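Local coordinates for protein alpha-glucosidase (Pseudoalteromonas sp. K8, PDB 5HQA) that hydrolyses alpha-glucosides as a calcium-containing glycoside hydrolase of family 97, held here with the inhibitor acarbose in its pocket, at residues 267-272 with 294-299; 286-291 with 308-313; 492-497 with 530-535; 352-357 with 382-387. One frame throughout, in Å; residues are numbered along the deposited sequence.

Contact 1 (267-272 with 294-299); sequences IGIWWG and KYYMDF. With AC1 (4,6-dideoxy-4-{[(1S,4R,5S,6S)-4,5,6-trihydroxy-3-(hydroxymethyl)cyclohex-2-en-1-yl]amino}-alpha-D-glucopyranose), chain B.
Ile-269 lays its CG1 over the centre of the Tyr-296 ring, a CH-pi contact 3.7 Å from the ring centroid and only 14° off the ring normal. Its chi1 of -64° sets CG1 beside the backbone N, from where it meets CD1 and CE1 of the ring about equally. Two residues earlier in the strand, Ile-267 packs against the same tyrosine. Its CG1 sits between the backbone N and the carbonyl carbon, and CD1 beyond it comes 3.4 Å from Tyr-296 O and touches the edge of the Phe-299 ring at CD2, 3.7 Å away. Between the two isoleucines Gly-268 brings only backbone, its O lying 3.2 Å from Tyr-296 CE2.

This apolar part is close-packed; toward the end of the strand the contact passes to water. Tyr-296 OH reaches a water at 3.0 Å, and the same water accepts from Trp-270 N and Gly-272 N, tying the tyrosine to the start of helix 271-274. Trp-270, the N-cap residue, turns its indole away to the ligand, where NE1 donates to AC1 O3B at 3.1 Å and weakly to O4.

Strand 264-269 and helix 290-303 run antiparallel here (169°, axes 9.0 Å apart), as in a beta/alpha barrel; strand 307-310 lies beside the strand, while helices 339-349 and 534-538 flank the helix.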
# COMPACT_ATOMS: atom_id res chain seq x y z
N ILE A 267 -14.74 5.53 11.72
CA ILE A 267 -15.09 6.87 11.28
C ILE A 267 -14.12 7.83 11.96
O ILE A 267 -13.24 7.41 12.72
CB ILE A 267 -16.54 7.23 11.63
CG1 ILE A 267 -16.74 7.18 13.15
CG2 ILE A 267 -17.51 6.29 10.91
CD1 ILE A 267 -18.18 7.44 13.59
N GLY A 268 -14.26 9.12 11.69
CA GLY A 268 -13.32 10.02 12.33
C GLY A 268 -13.69 11.48 12.27
O GLY A 268 -14.36 11.92 11.33
N ILE A 269 -13.28 12.22 13.29
CA ILE A 269 -13.22 13.68 13.22
C ILE A 269 -12.01 13.97 12.35
O ILE A 269 -10.86 13.87 12.80
CB ILE A 269 -13.13 14.32 14.60
CG1 ILE A 269 -14.40 14.02 15.39
CG2 ILE A 269 -12.91 15.82 14.48
CD1 ILE A 269 -14.32 14.39 16.87
N TRP A 270 -12.27 14.26 11.07
CA TRP A 270 -11.24 14.18 10.04
C TRP A 270 -11.64 14.97 8.79
O TRP A 270 -11.05 16.01 8.50
CB TRP A 270 -10.96 12.71 9.69
CG TRP A 270 -9.92 12.61 8.62
CD1 TRP A 270 -8.58 12.86 8.76
CD2 TRP A 270 -10.13 12.29 7.24
NE1 TRP A 270 -7.95 12.70 7.54
CE2 TRP A 270 -8.87 12.35 6.60
CE3 TRP A 270 -11.26 11.95 6.48
CZ2 TRP A 270 -8.71 12.09 5.23
CZ3 TRP A 270 -11.10 11.69 5.12
CH2 TRP A 270 -9.84 11.77 4.52
N TRP A 271 -12.65 14.48 8.06
CA TRP A 271 -13.05 15.11 6.81
C TRP A 271 -13.48 16.55 7.02
O TRP A 271 -13.24 17.41 6.16
CB TRP A 271 -14.19 14.30 6.19
CG TRP A 271 -14.66 14.69 4.82
CD1 TRP A 271 -15.90 15.15 4.48
CD2 TRP A 271 -13.92 14.58 3.59
NE1 TRP A 271 -15.98 15.34 3.12
CE2 TRP A 271 -14.78 15.01 2.55
CE3 TRP A 271 -12.62 14.17 3.27
CZ2 TRP A 271 -14.38 15.04 1.22
CZ3 TRP A 271 -12.23 14.19 1.94
CH2 TRP A 271 -13.11 14.62 0.93
N GLY A 272 -14.13 16.84 8.15
CA GLY A 272 -14.54 18.21 8.43
C GLY A 272 -13.38 19.20 8.40
O GLY A 272 -13.54 20.34 7.97
N LYS A 294 -17.63 12.32 21.58
CA LYS A 294 -18.72 11.50 22.10
C LYS A 294 -19.83 11.35 21.07
O LYS A 294 -20.46 10.29 20.97
CB LYS A 294 -19.26 12.10 23.39
CG LYS A 294 -18.35 11.95 24.60
CD LYS A 294 -19.02 12.47 25.86
CE LYS A 294 -18.21 12.10 27.10
NZ LYS A 294 -18.84 12.57 28.38
N TYR A 295 -20.11 12.42 20.32
CA TYR A 295 -21.12 12.34 19.27
C TYR A 295 -20.73 11.32 18.21
O TYR A 295 -21.56 10.52 17.77
CB TYR A 295 -21.34 13.73 18.67
CG TYR A 295 -22.05 13.75 17.33
CD1 TYR A 295 -23.43 13.71 17.25
CD2 TYR A 295 -21.32 13.83 16.15
CE1 TYR A 295 -24.08 13.74 16.02
CE2 TYR A 295 -21.95 13.86 14.92
CZ TYR A 295 -23.33 13.82 14.86
OH TYR A 295 -23.94 13.85 13.62
N TYR A 296 -19.46 11.32 17.79
CA TYR A 296 -19.00 10.33 16.82
C TYR A 296 -19.04 8.92 17.41
O TYR A 296 -19.39 7.96 16.71
CB TYR A 296 -17.60 10.68 16.33
CG TYR A 296 -17.57 11.64 15.16
CD1 TYR A 296 -17.93 12.98 15.32
CD2 TYR A 296 -17.17 11.22 13.89
CE1 TYR A 296 -17.90 13.86 14.25
CE2 TYR A 296 -17.15 12.10 12.81
CZ TYR A 296 -17.51 13.41 13.01
OH TYR A 296 -17.49 14.29 11.94
N MET A 297 -18.67 8.77 18.68
CA MET A 297 -18.70 7.44 19.29
C MET A 297 -20.12 6.90 19.36
O MET A 297 -20.34 5.70 19.14
CB MET A 297 -18.08 7.47 20.69
CG MET A 297 -16.56 7.51 20.65
SD MET A 297 -15.88 8.03 22.24
CE MET A 297 -14.94 6.62 22.67
N ASP A 298 -21.09 7.76 19.67
CA ASP A 298 -22.49 7.34 19.67
C ASP A 298 -22.90 6.84 18.30
O ASP A 298 -23.55 5.80 18.17
CB ASP A 298 -23.40 8.50 20.10
CG ASP A 298 -23.26 8.86 21.57
OD1 ASP A 298 -22.83 7.99 22.36
OD2 ASP A 298 -23.59 10.01 21.93
N PHE A 299 -22.52 7.58 17.25
CA PHE A 299 -22.83 7.16 15.89
C PHE A 299 -22.16 5.83 15.57
O PHE A 299 -22.79 4.92 15.02
CB PHE A 299 -22.38 8.25 14.91
CG PHE A 299 -22.68 7.95 13.46
CD1 PHE A 299 -23.89 8.34 12.90
CD2 PHE A 299 -21.75 7.29 12.66
CE1 PHE A 299 -24.17 8.07 11.57
CE2 PHE A 299 -22.03 7.01 11.34
CZ PHE A 299 -23.24 7.41 10.78
C1 AC1 B . -0.15 18.05 2.50
O2 AC1 B . 0.99 16.49 1.08
C2 AC1 B . 0.38 16.63 2.37
C4A AC1 B . -4.27 13.96 7.74
C3 AC1 B . -0.72 15.61 2.58
O3 AC1 B . -0.21 14.28 2.38
C4 AC1 B . -1.32 15.79 3.95
N4A AC1 B . -2.21 14.65 4.36
C5 AC1 B . -2.09 17.08 3.77
O5 AC1 B . -1.10 18.19 3.65
C6 AC1 B . -3.04 17.41 4.87
C1B AC1 B . -1.93 14.09 5.73
C2B AC1 B . -2.92 12.78 6.02
O2B AC1 B . -2.82 11.90 4.90
C3B AC1 B . -4.24 13.19 6.30
O3B AC1 B . -5.17 12.08 6.38
O4 AC1 B . -5.56 14.49 7.98
C5B AC1 B . -3.29 15.01 7.84
C7B AC1 B . -2.05 15.04 6.79
C6B AC1 B . -3.09 15.65 9.23
O6B AC1 B . -2.41 14.74 10.03
O HOH W 1 -15.08 14.79 10.15

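Contact 2 (286-291 with 308-313). With AC1 (4,6-dideoxy-4-{[(1S,4R,5S,6S)-4,5,6-trihydroxy-3-(hydroxymethyl)cyclohex-2-en-1-yl]amino}-alpha-D-glucopyranose), chain B.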
# COMPACT_ATOMS: atom_id res chain seq x y z
N HIS A 286 -12.89 24.07 16.43
CA HIS A 286 -12.00 22.95 16.72
C HIS A 286 -12.74 21.62 16.60
O HIS A 286 -13.80 21.42 17.19
CB HIS A 286 -11.42 23.10 18.13
CG HIS A 286 -10.32 22.14 18.43
ND1 HIS A 286 -10.06 21.68 19.71
CD2 HIS A 286 -9.40 21.55 17.63
CE1 HIS A 286 -9.03 20.85 19.67
NE2 HIS A 286 -8.61 20.75 18.42
N GLY A 287 -12.17 20.70 15.81
CA GLY A 287 -12.84 19.41 15.63
C GLY A 287 -12.75 18.53 16.87
O GLY A 287 -13.75 17.94 17.30
N ALA A 288 -11.56 18.44 17.47
CA ALA A 288 -11.26 17.45 18.50
C ALA A 288 -11.69 17.96 19.88
O ALA A 288 -10.88 18.38 20.70
CB ALA A 288 -9.78 17.11 18.49
N THR A 289 -12.99 17.91 20.13
CA THR A 289 -13.52 18.22 21.45
C THR A 289 -14.15 16.98 22.06
O THR A 289 -14.53 16.03 21.36
CB THR A 289 -14.57 19.33 21.39
OG1 THR A 289 -15.77 18.83 20.79
CG2 THR A 289 -14.05 20.50 20.58
N THR A 290 -14.27 16.99 23.39
CA THR A 290 -14.95 15.91 24.09
C THR A 290 -16.36 15.70 23.54
O THR A 290 -16.76 14.58 23.22
CB THR A 290 -14.99 16.22 25.59
OG1 THR A 290 -13.66 16.45 26.06
CG2 THR A 290 -15.60 15.06 26.36
N LYS A 291 -17.11 16.79 23.40
CA LYS A 291 -18.48 16.71 22.91
C LYS A 291 -18.54 16.11 21.51
O LYS A 291 -19.36 15.22 21.24
CB LYS A 291 -19.11 18.11 22.92
CG LYS A 291 -20.49 18.20 22.30
CD LYS A 291 -21.04 19.62 22.48
CE LYS A 291 -22.47 19.75 21.97
NZ LYS A 291 -22.56 19.61 20.49
N VAL A 308 -13.16 5.54 16.47
CA VAL A 308 -13.26 6.92 16.01
C VAL A 308 -11.86 7.51 16.00
O VAL A 308 -11.24 7.66 17.06
CB VAL A 308 -14.19 7.76 16.89
CG1 VAL A 308 -14.17 9.22 16.45
CG2 VAL A 308 -15.61 7.19 16.86
N LEU A 309 -11.35 7.82 14.81
CA LEU A 309 -10.13 8.62 14.70
C LEU A 309 -10.43 10.07 15.05
O LEU A 309 -11.44 10.62 14.63
CB LEU A 309 -9.59 8.54 13.27
CG LEU A 309 -8.46 9.51 12.89
CD1 LEU A 309 -7.12 9.10 13.54
CD2 LEU A 309 -8.33 9.60 11.36
N VAL A 310 -9.54 10.70 15.82
CA VAL A 310 -9.67 12.12 16.13
C VAL A 310 -8.33 12.79 15.91
O VAL A 310 -7.34 12.46 16.59
CB VAL A 310 -10.15 12.36 17.57
CG1 VAL A 310 -10.30 13.84 17.80
CG2 VAL A 310 -11.47 11.66 17.83
N GLU A 311 -8.28 13.73 14.97
CA GLU A 311 -7.08 14.52 14.69
C GLU A 311 -7.22 15.91 15.29
O GLU A 311 -8.31 16.49 15.33
CB GLU A 311 -6.81 14.63 13.19
CG GLU A 311 -6.63 13.28 12.53
CD GLU A 311 -6.12 13.38 11.11
OE1 GLU A 311 -6.02 14.51 10.58
OE2 GLU A 311 -5.84 12.32 10.51
N GLY A 312 -6.10 16.45 15.76
CA GLY A 312 -6.11 17.75 16.40
C GLY A 312 -6.37 17.71 17.89
O GLY A 312 -6.75 18.73 18.47
N TRP A 313 -6.18 16.55 18.52
CA TRP A 313 -6.46 16.40 19.94
C TRP A 313 -5.34 16.94 20.82
O TRP A 313 -5.58 17.30 21.97
CB TRP A 313 -6.72 14.93 20.27
CG TRP A 313 -5.48 14.09 20.09
CD1 TRP A 313 -5.06 13.47 18.95
CD2 TRP A 313 -4.48 13.81 21.08
NE1 TRP A 313 -3.87 12.81 19.17
CE2 TRP A 313 -3.49 13.01 20.47
CE3 TRP A 313 -4.33 14.16 22.43
CZ2 TRP A 313 -2.37 12.55 21.16
CZ3 TRP A 313 -3.21 13.70 23.12
CH2 TRP A 313 -2.24 12.90 22.48
C1 AC1 B . -0.15 18.05 2.50
O2 AC1 B . 0.99 16.49 1.08
C2 AC1 B . 0.38 16.63 2.37
C4A AC1 B . -4.27 13.96 7.74
C3 AC1 B . -0.72 15.61 2.58
O3 AC1 B . -0.21 14.28 2.38
C4 AC1 B . -1.32 15.79 3.95
N4A AC1 B . -2.21 14.65 4.36
C5 AC1 B . -2.09 17.08 3.77
O5 AC1 B . -1.10 18.19 3.65
C6 AC1 B . -3.04 17.41 4.87
C1B AC1 B . -1.93 14.09 5.73
C2B AC1 B . -2.92 12.78 6.02
O2B AC1 B . -2.82 11.90 4.90
C3B AC1 B . -4.24 13.19 6.30
O3B AC1 B . -5.17 12.08 6.38
O4 AC1 B . -5.56 14.49 7.98
C5B AC1 B . -3.29 15.01 7.84
C7B AC1 B . -2.05 15.04 6.79
C6B AC1 B . -3.09 15.65 9.23
O6B AC1 B . -2.41 14.74 10.03
O HOH W 2 -9.52 18.93 15.53
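At the C-terminal end of barrel strand 307-310, where the chain turns into the sugar pocket, the loop leading to helix 290-303 is pinned by His-286 and Ala-288. The imidazole of His-286 donates from NE2 to Gly-312 O at 2.7 Å; the oxygen lies almost in the ring plane, and the N-H...O angle of 146° makes the bond somewhat bent. CG anti to the backbone N (chi1 -170°) starts the ring on its way across. Its other nitrogen, ND1, is bonded to Asp-336, which fixes the rotation of the ring.

Ala-288, centre of an inverse gamma turn closed by Thr-289 N to Gly-287 O, points CB into the bend of 310-313. There CB meets Val-310 CG1 at a tight 3.4 Å and lies against Gly-312 O. The backbone of Gly-312 is turned so that a CB would be jammed against the carbonyl O of Glu-311, which by itself calls for glycine. One water bridges the two segments, donating to Glu-311 O at 2.7 Å and accepting weakly from Ala-288 N. Glu-311 sends its extended side chain the other way, into the pocket, where OE1 accepts from AC1 O4 at 2.6 Å and also from Trp-280 NE1.

Contact 3 (492-497 with 530-535)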
# COMPACT_ATOMS: atom_id res chain seq x y z
N PRO A 492 -12.39 5.60 1.92
CA PRO A 492 -13.50 5.67 0.96
C PRO A 492 -14.79 6.16 1.62
O PRO A 492 -14.84 6.43 2.82
CB PRO A 492 -13.63 4.22 0.50
CG PRO A 492 -13.23 3.44 1.70
CD PRO A 492 -12.10 4.21 2.32
N GLY A 493 -15.84 6.27 0.81
CA GLY A 493 -17.18 6.43 1.35
C GLY A 493 -17.69 7.85 1.50
O GLY A 493 -18.44 8.14 2.44
N ILE A 494 -17.34 8.75 0.59
CA ILE A 494 -17.90 10.10 0.64
C ILE A 494 -19.28 10.07 -0.00
O ILE A 494 -19.43 9.70 -1.17
CB ILE A 494 -16.98 11.12 -0.05
CG1 ILE A 494 -15.66 11.26 0.71
CG2 ILE A 494 -17.65 12.49 -0.15
CD1 ILE A 494 -15.83 11.72 2.16
N PHE A 495 -20.30 10.45 0.77
CA PHE A 495 -21.68 10.46 0.31
C PHE A 495 -22.16 11.83 -0.13
O PHE A 495 -23.00 11.91 -1.03
CB PHE A 495 -22.63 9.97 1.42
CG PHE A 495 -22.80 8.47 1.45
CD1 PHE A 495 -21.86 7.64 0.87
CD2 PHE A 495 -23.92 7.91 2.05
CE1 PHE A 495 -22.03 6.25 0.91
CE2 PHE A 495 -24.10 6.53 2.08
CZ PHE A 495 -23.16 5.70 1.51
N ASP A 496 -21.69 12.90 0.50
CA ASP A 496 -21.98 14.24 0.01
C ASP A 496 -20.83 14.63 -0.91
O ASP A 496 -19.73 15.00 -0.46
CB ASP A 496 -22.15 15.24 1.15
CG ASP A 496 -22.32 16.67 0.65
OD1 ASP A 496 -22.62 16.85 -0.56
OD2 ASP A 496 -22.15 17.63 1.45
N LEU A 497 -21.08 14.54 -2.22
CA LEU A 497 -20.11 14.90 -3.24
C LEU A 497 -20.25 16.34 -3.69
O LEU A 497 -19.57 16.75 -4.64
CB LEU A 497 -20.27 13.97 -4.45
CG LEU A 497 -20.19 12.48 -4.15
CD1 LEU A 497 -20.76 11.71 -5.32
CD2 LEU A 497 -18.75 12.08 -3.90
N ALA A 530 -15.20 4.92 6.96
CA ALA A 530 -16.34 5.62 6.37
C ALA A 530 -16.02 7.09 6.59
O ALA A 530 -16.22 7.63 7.68
CB ALA A 530 -17.66 5.20 7.01
N ALA A 531 -15.48 7.74 5.56
CA ALA A 531 -14.77 9.00 5.71
C ALA A 531 -15.69 10.21 5.90
O ALA A 531 -15.20 11.26 6.35
CB ALA A 531 -13.89 9.24 4.48
N ASP A 532 -16.98 10.11 5.58
CA ASP A 532 -17.80 11.31 5.51
C ASP A 532 -18.29 11.74 6.89
O ASP A 532 -18.15 11.03 7.89
CB ASP A 532 -19.00 11.09 4.59
CG ASP A 532 -19.43 12.34 3.86
OD1 ASP A 532 -19.09 13.46 4.32
OD2 ASP A 532 -20.11 12.21 2.82
N LEU A 533 -18.88 12.93 6.94
CA LEU A 533 -19.54 13.39 8.15
C LEU A 533 -20.73 12.49 8.45
O LEU A 533 -21.47 12.10 7.54
CB LEU A 533 -20.01 14.84 7.98
CG LEU A 533 -19.00 15.83 7.42
CD1 LEU A 533 -19.62 17.22 7.30
CD2 LEU A 533 -17.78 15.86 8.30
N PRO A 534 -20.96 12.14 9.73
CA PRO A 534 -22.10 11.26 10.05
C PRO A 534 -23.43 11.70 9.45
O PRO A 534 -24.18 10.86 8.95
CB PRO A 534 -22.13 11.29 11.58
CG PRO A 534 -20.67 11.50 11.95
CD PRO A 534 -20.14 12.45 10.91
N LYS A 535 -23.74 13.00 9.47
CA LYS A 535 -25.03 13.45 8.95
C LYS A 535 -25.19 13.10 7.48
O LYS A 535 -26.32 12.93 7.01
CB LYS A 535 -25.20 14.95 9.16
CG LYS A 535 -24.22 15.79 8.36
CD LYS A 535 -24.46 17.28 8.59
CE LYS A 535 -23.48 18.11 7.77
NZ LYS A 535 -23.68 19.57 7.97
O HOH W 3 -18.73 15.41 2.28
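Asp-532 and the backbone of 494-496 carry the polar half of this contact. OD2 of Asp-532 is gripped by two successive amides: Phe-495 N at 2.7 Å, on the anti side and 22° out of the carboxylate plane, and Asp-496 N at 2.9 Å, nearly straight at 169° and close to the C-O direction. OD1 accepts from Leu-533 N within its own segment, and a water donates to both it and Asp-496 O. With Asn-536 also bonded to OD1, both carboxylate oxygens are held and the group's rotation is fixed. A backbone bond, Ala-531 N to Pro-492 O at 3.1 Å, ties the two segments near their starts.

The apolar part is small. Ile-494 crosses Asp-532 at about a right angle, and its CD1 lies 3.9 Å from both Ala-531 CB and Asp-532 CA. Gly-493 packs by backbone alone, its O 3.7 Å from Asp-532 CB; at its backbone angles a CB would be jammed against the carbonyl O of Pro-492.

Two parts of the barrel domain are thus joined: 530-535, which runs from strand 527-529 toward helix 534-538, and the loop segment 492-497, which Pro-492 and Phe-495 seat on helix 513-522, with helix 541-549 also against Phe-495.

Contact 4 (352-357 with 382-387); sequences QLIGHH and VSQVKT. With AC1 (4,6-dideoxy-4-{[(1S,4R,5S,6S)-4,5,6-trihydroxy-3-(hydroxymethyl)cyclohex-2-en-1-yl]amino}-alpha-D-glucopyranose), chain B.
Lys-386 and His-356 stand side by side, pointing the same way, on neighbouring parallel strands of the beta/alpha barrel; strand 352-358, helix 363-379 and strand 384-388 form one beta-alpha-beta unit. Both reach the sugar. The lysine is fully extended, with CG anti to the backbone N (chi1 175°), and its NZ donates to AC1 O3B at 2.8 Å while also forming a salt bridge with Glu-311. His-356 brings the edge of its ring to the ligand, CE1 lying 3.1 Å from AC1 O6B. A water in the same ring plane meets NE2 and donates weakly to Thr-387 O. Near its base, the lysine's CG packs 3.9 Å from His-356 CD2.

Behind this first shell the strands are laced in parallel fashion: Gly-355 N donates to Gln-384 O, Lys-386 N to Gly-355 O, and His-357 N to Lys-386 O, each at 2.9 Å. His-357 N meets Lys-386 O nearly in line with its C=O, whereas Lys-386 N approaches Gly-355 O from 42° above the carbonyl plane. Gly-355 fits where a CB would be tight against Val-382 CG1 and Val-385 CG2. On the face bearing His-357, Val-385 CG1 covers the imidazole toward its rim in a CH-pi contact, 4.1 Å from the centroid, and Tyr-366 OH holds ND1 of that ring.

Where the two segments begin, a water joins Leu-353 O to Ser-383 N. Beside it Gln-352 NE2, also bonded to Asn-381 O, donates to Ser-383 OG at 3.0 Å, with the hydroxyl oxygen 13° out of the amide plane.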
# COMPACT_ATOMS: atom_id res chain seq x y z
N GLN A 352 -13.80 2.38 20.20
CA GLN A 352 -12.49 2.82 20.67
C GLN A 352 -12.10 4.16 20.07
O GLN A 352 -12.53 4.53 18.98
CB GLN A 352 -11.44 1.77 20.37
CG GLN A 352 -11.34 0.79 21.51
CD GLN A 352 -10.35 -0.26 21.21
OE1 GLN A 352 -10.55 -1.04 20.29
NE2 GLN A 352 -9.25 -0.27 21.95
N LEU A 353 -11.29 4.90 20.82
CA LEU A 353 -10.58 6.04 20.26
C LEU A 353 -9.41 5.53 19.44
O LEU A 353 -8.66 4.65 19.89
CB LEU A 353 -10.10 6.96 21.38
CG LEU A 353 -9.23 8.15 21.00
CD1 LEU A 353 -10.02 9.16 20.18
CD2 LEU A 353 -8.67 8.80 22.26
N ILE A 354 -9.25 6.05 18.23
CA ILE A 354 -8.09 5.76 17.40
C ILE A 354 -7.14 6.94 17.53
O ILE A 354 -7.54 8.09 17.32
CB ILE A 354 -8.50 5.50 15.94
CG1 ILE A 354 -9.29 4.19 15.87
CG2 ILE A 354 -7.30 5.45 15.03
CD1 ILE A 354 -10.01 3.98 14.57
N GLY A 355 -5.89 6.66 17.92
CA GLY A 355 -4.94 7.71 18.20
C GLY A 355 -4.37 8.33 16.93
O GLY A 355 -4.53 7.82 15.82
N HIS A 356 -3.69 9.46 17.10
CA HIS A 356 -3.16 10.20 15.96
C HIS A 356 -1.89 10.91 16.37
O HIS A 356 -1.90 11.70 17.33
CB HIS A 356 -4.17 11.21 15.43
CG HIS A 356 -3.72 11.89 14.17
ND1 HIS A 356 -3.66 13.26 14.04
CD2 HIS A 356 -3.29 11.37 12.99
CE1 HIS A 356 -3.22 13.56 12.82
NE2 HIS A 356 -2.99 12.43 12.17
N HIS A 357 -0.81 10.66 15.64
CA HIS A 357 0.51 11.24 15.87
C HIS A 357 0.99 11.84 14.56
O HIS A 357 1.65 11.16 13.78
CB HIS A 357 1.51 10.18 16.36
CG HIS A 357 1.25 9.68 17.75
ND1 HIS A 357 1.83 8.54 18.24
CD2 HIS A 357 0.48 10.17 18.75
CE1 HIS A 357 1.43 8.33 19.48
NE2 HIS A 357 0.61 9.31 19.81
N VAL A 382 -6.38 2.66 23.83
CA VAL A 382 -6.21 2.94 22.41
C VAL A 382 -5.40 1.80 21.79
O VAL A 382 -4.27 1.53 22.21
CB VAL A 382 -5.52 4.30 22.18
CG1 VAL A 382 -5.13 4.48 20.71
CG2 VAL A 382 -6.43 5.45 22.64
N SER A 383 -5.98 1.14 20.78
CA SER A 383 -5.35 -0.01 20.13
C SER A 383 -4.80 0.26 18.74
O SER A 383 -4.01 -0.55 18.24
CB SER A 383 -6.34 -1.17 20.02
OG SER A 383 -6.65 -1.69 21.30
N GLN A 384 -5.22 1.34 18.08
CA GLN A 384 -4.74 1.69 16.74
C GLN A 384 -4.34 3.16 16.74
O GLN A 384 -5.01 3.98 17.37
CB GLN A 384 -5.80 1.44 15.66
CG GLN A 384 -6.25 -0.01 15.58
CD GLN A 384 -7.38 -0.28 14.57
OE1 GLN A 384 -8.03 0.65 14.06
NE2 GLN A 384 -7.61 -1.57 14.27
N VAL A 385 -3.25 3.48 16.05
CA VAL A 385 -2.75 4.84 15.95
C VAL A 385 -2.43 5.14 14.49
O VAL A 385 -1.76 4.34 13.82
CB VAL A 385 -1.50 5.07 16.83
CG1 VAL A 385 -0.89 6.44 16.57
CG2 VAL A 385 -1.87 4.91 18.30
N LYS A 386 -2.93 6.27 14.00
CA LYS A 386 -2.57 6.80 12.69
C LYS A 386 -1.39 7.75 12.88
O LYS A 386 -1.48 8.69 13.67
CB LYS A 386 -3.76 7.52 12.06
CG LYS A 386 -3.46 8.22 10.75
CD LYS A 386 -4.74 8.90 10.23
CE LYS A 386 -4.46 9.74 9.00
NZ LYS A 386 -5.68 10.46 8.58
N THR A 387 -0.29 7.50 12.17
CA THR A 387 0.87 8.37 12.22
C THR A 387 0.97 9.19 10.93
O THR A 387 0.34 8.87 9.92
CB THR A 387 2.16 7.57 12.41
OG1 THR A 387 2.31 6.64 11.33
CG2 THR A 387 2.12 6.81 13.75
C1 AC1 B . -0.15 18.05 2.50
O2 AC1 B . 0.99 16.49 1.08
C2 AC1 B . 0.38 16.63 2.37
C4A AC1 B . -4.27 13.96 7.74
C3 AC1 B . -0.72 15.61 2.58
O3 AC1 B . -0.21 14.28 2.38
C4 AC1 B . -1.32 15.79 3.95
N4A AC1 B . -2.21 14.65 4.36
C5 AC1 B . -2.09 17.08 3.77
O5 AC1 B . -1.10 18.19 3.65
C6 AC1 B . -3.04 17.41 4.87
C1B AC1 B . -1.93 14.09 5.73
C2B AC1 B . -2.92 12.78 6.02
O2B AC1 B . -2.82 11.90 4.90
C3B AC1 B . -4.24 13.19 6.30
O3B AC1 B . -5.17 12.08 6.38
O4 AC1 B . -5.56 14.49 7.98
C5B AC1 B . -3.29 15.01 7.84
C7B AC1 B . -2.05 15.04 6.79
C6B AC1 B . -3.09 15.65 9.23
O6B AC1 B . -2.41 14.74 10.03
O HOH W 4 -7.93 2.14 19.07
O HOH W 5 -1.70 11.21 9.76

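Contacts 1, 2 and 4 belong to one parallel barrel sheet, and all three touch AC1. Contacts 1 and 2, with centres about 8 Å apart, share helix 290-303, and their strands pair through Ile-269 N and Leu-309 O at 2.8 Å. Contacts 2 and 4 join in the pocket itself, where Glu-311 OE2 meets Lys-386 NZ in a 2.7 Å salt bridge; Trp-270 NE1 of contact 1 packs 3.4 Å from the same NZ. The lysine side chain lies about 7 Å from the bound calcium ion. Contact 3 abuts contact 1, with Ile-494 CD1 3.5 Å from Trp-271 CE2, and its centre is about 20 Å from that of contact 4.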